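Giding protein-mglB (Thermus thermophilus, PDB 1J3W) is a Roadblock/LC7-family protein linked to gliding motility that may act as an adaptor and possibly a guanyl-nucleotide exchange factor for a small GTPase. Local coordinates at residues B[33-38]-B[102-107]. Residues are numbered along the deposited sequence; the frame is centred on the assembly and turned at random.
Sequences LLIDRK and HALLVL
Strands 33-36 and 103-107 run antiparallel, their axes 4.5 Å apart at closest and 153° between their directions. Leu33 with Val106 and Ile35 with Leu104 form hydrogen-bonded pairs, each closed by two N-H...O=C bonds lying in or near the carbonyl planes; the straightest, Ile35 N to Leu104 O, measures 2.9 Å. In the non-hydrogen-bonded Leu34-Leu105 pair both CA-H groups face carbonyls across the strands, with Leu34 CA 3.4 Å from Leu104 O. Past the strand, Arg37 N reaches His102 O at 3.2 Å, but from above the carbonyl plane, off its lone pairs. This pairing joins two inner strands of the antiparallel 2-1-5-4-3 sheet of the Roadblock/LC7 fold, which has helix 56-69 on one face and helix 115-135 on the other. On the face of helix 56-69, where Leu33 meets Leu56, the Leu33 and Val106 side chains run alongside each other. Ile35, with CG1 in the crowded position between N and carbonyl carbon (chi1 70°), slants across Leu104 and Val106: CG1 sits 3.9 Å from Leu104 CB, and the extended tip, CD1, 4.0 Å from Val106 CG2. An alanine here would probably loosen this layer, losing the CG1-CD1 arm that touches Leu104 and Val106 and much of the packing on Ala60 and Val63. On the face toward helix 115-135, Leu34 CD1 touches Ala103 CB at 3.9 Å. Arg37 lies along the His102 backbone, bent at chi3 (63°), so that NH1 meets Leu104 CD2 at 3.7 Å; a water in the guanidinium plane links NH1 to Ala103 O. Asp36 OD2 accepts from Phe40 N and, weakly, from Lys38 N, bracing the turn into strand 41-46.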
# COMPACT_ATOMS: atom_id res chain seq x y z
N LEU B 33 9.08 15.33 -12.49
CA LEU B 33 9.05 14.11 -13.29
C LEU B 33 7.65 13.77 -13.75
O LEU B 33 6.66 14.11 -13.09
CB LEU B 33 9.54 12.90 -12.50
CG LEU B 33 10.81 12.87 -11.66
CD1 LEU B 33 10.56 13.55 -10.32
CD2 LEU B 33 11.19 11.40 -11.43
N LEU B 34 7.58 13.09 -14.89
CA LEU B 34 6.35 12.54 -15.34
C LEU B 34 6.59 11.07 -15.39
O LEU B 34 7.53 10.60 -16.00
CB LEU B 34 6.07 13.07 -16.75
CG LEU B 34 4.81 12.46 -17.35
CD1 LEU B 34 3.54 12.99 -16.67
CD2 LEU B 34 4.65 12.75 -18.84
N ILE B 35 5.78 10.33 -14.65
CA ILE B 35 5.96 8.88 -14.55
C ILE B 35 4.66 8.19 -14.90
O ILE B 35 3.60 8.80 -14.85
CB ILE B 35 6.39 8.47 -13.12
CG1 ILE B 35 5.23 8.66 -12.14
CG2 ILE B 35 7.58 9.33 -12.67
CD1 ILE B 35 5.54 8.18 -10.73
N ASP B 36 4.73 6.92 -15.28
CA ASP B 36 3.48 6.23 -15.57
C ASP B 36 3.03 5.57 -14.28
O ASP B 36 3.80 5.48 -13.32
CB ASP B 36 3.64 5.21 -16.72
CG ASP B 36 4.46 3.98 -16.35
OD1 ASP B 36 4.65 3.13 -17.25
OD2 ASP B 36 4.91 3.84 -15.20
N ARG B 37 1.78 5.13 -14.23
CA ARG B 37 1.28 4.54 -13.00
C ARG B 37 1.98 3.23 -12.62
O ARG B 37 1.73 2.68 -11.55
CB ARG B 37 -0.24 4.36 -13.10
CG ARG B 37 -0.97 5.68 -13.36
CD ARG B 37 -2.47 5.54 -13.17
NE ARG B 37 -2.79 5.19 -11.79
CZ ARG B 37 -3.12 6.06 -10.85
NH1 ARG B 37 -3.19 7.36 -11.12
NH2 ARG B 37 -3.38 5.64 -9.62
N LYS B 38 2.87 2.75 -13.49
CA LYS B 38 3.62 1.53 -13.21
C LYS B 38 4.98 1.84 -12.59
O LYS B 38 5.71 0.93 -12.18
CB LYS B 38 3.83 0.71 -14.49
CG LYS B 38 2.56 0.18 -15.13
CD LYS B 38 2.89 -0.68 -16.34
CE LYS B 38 1.64 -1.14 -17.06
NZ LYS B 38 1.97 -1.98 -18.24
N HIS B 102 -3.25 7.64 -17.18
CA HIS B 102 -2.13 6.72 -17.02
C HIS B 102 -0.79 7.29 -16.60
O HIS B 102 0.22 6.58 -16.66
CB HIS B 102 -1.94 5.92 -18.31
CG HIS B 102 -3.20 5.29 -18.81
ND1 HIS B 102 -4.07 5.93 -19.67
CD2 HIS B 102 -3.76 4.08 -18.55
CE1 HIS B 102 -5.10 5.15 -19.92
NE2 HIS B 102 -4.94 4.02 -19.25
N ALA B 103 -0.75 8.54 -16.17
CA ALA B 103 0.52 9.13 -15.76
C ALA B 103 0.36 10.03 -14.54
O ALA B 103 -0.75 10.42 -14.18
CB ALA B 103 1.14 9.91 -16.92
N LEU B 104 1.49 10.36 -13.93
CA LEU B 104 1.51 11.19 -12.73
C LEU B 104 2.62 12.23 -12.81
O LEU B 104 3.73 11.92 -13.25
CB LEU B 104 1.78 10.33 -11.50
CG LEU B 104 0.80 9.20 -11.16
CD1 LEU B 104 1.40 8.27 -10.13
CD2 LEU B 104 -0.50 9.80 -10.65
N LEU B 105 2.31 13.45 -12.39
CA LEU B 105 3.30 14.52 -12.34
C LEU B 105 3.83 14.48 -10.91
O LEU B 105 3.05 14.42 -9.96
CB LEU B 105 2.66 15.89 -12.58
CG LEU B 105 3.57 17.06 -12.18
CD1 LEU B 105 4.78 17.14 -13.11
CD2 LEU B 105 2.78 18.34 -12.20
N VAL B 106 5.15 14.52 -10.76
CA VAL B 106 5.77 14.50 -9.44
C VAL B 106 6.70 15.70 -9.28
O VAL B 106 7.54 15.96 -10.14
CB VAL B 106 6.62 13.22 -9.25
CG1 VAL B 106 7.25 13.22 -7.86
CG2 VAL B 106 5.75 11.98 -9.45
N LEU B 107 6.53 16.45 -8.20
CA LEU B 107 7.41 17.58 -7.92
C LEU B 107 7.99 17.38 -6.53
O LEU B 107 7.26 17.13 -5.57
CB LEU B 107 6.65 18.91 -7.94
CG LEU B 107 6.02 19.35 -9.26
CD1 LEU B 107 5.28 20.68 -9.08
CD2 LEU B 107 7.11 19.50 -10.32
O HOH W 1 -3.01 8.99 -13.49